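Local coordinates for rifin (Plasmodium falciparum, PDB 7JZK), which belongs to a polymorphic family of malaria-parasite membrane proteins and, through its V2 domain, binds the LAIR1 ectodomain carried by antibody MGD21, at residues B[39-44]-B[86-91]. Numbering follows the deposited sequence.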
# COMPACT_ATOMS: atom_id res chain seq x y z
N PHE B 39 -12.83 -1.66 -2.88
CA PHE B 39 -11.43 -1.37 -3.18
C PHE B 39 -11.24 -0.58 -4.46
O PHE B 39 -10.14 -0.10 -4.71
CB PHE B 39 -10.62 -2.66 -3.28
CG PHE B 39 -10.50 -3.40 -2.00
CD1 PHE B 39 -9.54 -3.07 -1.07
CD2 PHE B 39 -11.36 -4.47 -1.73
CE1 PHE B 39 -9.44 -3.77 0.13
CE2 PHE B 39 -11.25 -5.18 -0.54
CZ PHE B 39 -10.30 -4.83 0.39
N HIS B 40 -12.30 -0.37 -5.25
CA HIS B 40 -12.19 0.44 -6.46
C HIS B 40 -11.12 -0.13 -7.37
O HIS B 40 -10.40 0.59 -8.05
CB HIS B 40 -11.94 1.91 -6.09
CG HIS B 40 -12.64 2.31 -4.83
ND1 HIS B 40 -14.02 2.45 -4.76
CD2 HIS B 40 -12.18 2.51 -3.57
CE1 HIS B 40 -14.36 2.77 -3.52
NE2 HIS B 40 -13.26 2.81 -2.78
N ILE B 41 -11.13 -1.46 -7.43
CA ILE B 41 -10.19 -2.21 -8.30
C ILE B 41 -11.00 -3.05 -9.29
O ILE B 41 -12.11 -3.41 -8.97
CB ILE B 41 -9.24 -3.05 -7.41
CG1 ILE B 41 -7.82 -3.07 -7.96
CG2 ILE B 41 -9.78 -4.44 -7.14
CD1 ILE B 41 -7.18 -1.71 -8.03
N ASP B 42 -10.46 -3.27 -10.49
CA ASP B 42 -11.14 -4.08 -11.53
C ASP B 42 -10.28 -5.30 -11.86
O ASP B 42 -10.79 -6.22 -12.51
CB ASP B 42 -11.31 -3.24 -12.79
CG ASP B 42 -12.22 -2.06 -12.58
OD1 ASP B 42 -13.45 -2.24 -12.66
OD2 ASP B 42 -11.70 -0.96 -12.31
N ASN B 43 -9.04 -5.30 -11.42
CA ASN B 43 -8.11 -6.40 -11.76
C ASN B 43 -7.38 -6.85 -10.51
O ASN B 43 -7.15 -6.01 -9.65
CB ASN B 43 -7.13 -5.95 -12.84
CG ASN B 43 -7.80 -5.45 -14.10
OD1 ASN B 43 -8.43 -6.22 -14.82
ND2 ASN B 43 -7.67 -4.17 -14.38
N LEU B 44 -7.10 -8.14 -10.40
CA LEU B 44 -6.34 -8.69 -9.26
C LEU B 44 -5.31 -9.69 -9.77
O LEU B 44 -5.66 -10.52 -10.60
CB LEU B 44 -7.28 -9.35 -8.26
CG LEU B 44 -6.75 -9.49 -6.85
CD1 LEU B 44 -6.15 -8.19 -6.37
CD2 LEU B 44 -7.87 -9.94 -5.92
N GLN B 86 -5.80 6.24 -7.43
CA GLN B 86 -5.72 6.78 -6.05
C GLN B 86 -6.76 6.16 -5.12
O GLN B 86 -6.44 5.99 -3.96
CB GLN B 86 -5.76 8.30 -6.13
CG GLN B 86 -4.64 8.88 -6.97
CD GLN B 86 -3.49 9.34 -6.11
OE1 GLN B 86 -3.67 9.71 -4.96
NE2 GLN B 86 -2.30 9.34 -6.68
N ALA B 87 -7.96 5.88 -5.58
CA ALA B 87 -9.05 5.37 -4.72
C ALA B 87 -8.68 4.06 -4.05
O ALA B 87 -9.08 3.85 -2.91
CB ALA B 87 -10.29 5.22 -5.54
N PHE B 88 -7.99 3.19 -4.76
CA PHE B 88 -7.50 1.94 -4.18
C PHE B 88 -6.53 2.20 -3.04
O PHE B 88 -6.68 1.66 -1.95
CB PHE B 88 -6.82 1.10 -5.28
CG PHE B 88 -6.25 -0.21 -4.82
CD1 PHE B 88 -6.95 -1.02 -3.94
CD2 PHE B 88 -5.03 -0.65 -5.30
CE1 PHE B 88 -6.43 -2.27 -3.55
CE2 PHE B 88 -4.50 -1.89 -4.90
CZ PHE B 88 -5.20 -2.69 -4.02
N CYS B 89 -5.57 3.10 -3.24
CA CYS B 89 -4.62 3.42 -2.19
C CYS B 89 -5.31 4.14 -1.03
O CYS B 89 -4.99 3.89 0.13
CB CYS B 89 -3.50 4.27 -2.79
SG CYS B 89 -2.81 3.49 -4.28
N ASP B 90 -6.35 4.91 -1.33
CA ASP B 90 -7.11 5.66 -0.34
C ASP B 90 -7.74 4.75 0.71
O ASP B 90 -8.02 5.19 1.83
CB ASP B 90 -8.19 6.50 -1.07
CG ASP B 90 -9.04 7.37 -0.13
OD1 ASP B 90 -10.16 6.95 0.22
OD2 ASP B 90 -8.58 8.47 0.26
N VAL B 91 -7.93 3.46 0.38
CA VAL B 91 -8.47 2.49 1.32
C VAL B 91 -7.59 2.35 2.55
O VAL B 91 -8.08 2.05 3.65
CB VAL B 91 -8.67 1.13 0.62
CG1 VAL B 91 -9.18 0.06 1.61
CG2 VAL B 91 -9.63 1.29 -0.51
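Where the long helix 13-39 ends, the chain leaves helical geometry at His40 with a positive phi (57°), and this exit lies against helix 86-94, the CA atoms of Phe39 and Phe88 being 5.2 Å apart. Phe88 is the central side chain. Its CG stands anti to the backbone N (chi1 179°), which carries the ring out toward Ile41 and Phe39. Over one face of that ring sits the methyl tip of Ile41, a CH-pi contact with CD1 3.9 Å from the Phe88 ring centroid and displaced toward the rim. Phe39 meets the same ring obliquely, CD1 to CE1 of Phe88 at 4.1 Å, while its own CE1 lies 4.1 Å from Val91 CG1, one turn further along helix 86-94. CB of His40 rests on the Ala87 methyl at 3.7 Å, and CD2 of its imidazole comes within 3.4 Å of Ala87 O. The carbonyl of Phe39 faces helix 86-94, its O 3.4 Å from Phe88 CA in a bent CA-H...O contact (136° at the hydrogen). Asn85, just before residues 86-91, ties the two parts together: its ND2 donates to His40 O and its OD1 accepts from Phe88 N. Phe88 also packs on Met72 and Ser75 of helix 61-75, Cys89 is disulfide-bonded to Cys76, and Gln86 OE1 is hydrogen-bonded to Tyr43 OH of the LAIR1 chain. With no conventional hydrogen bond linking the two segments directly, their cohesion is mainly apolar, supplemented by the bent CA-H...O contact.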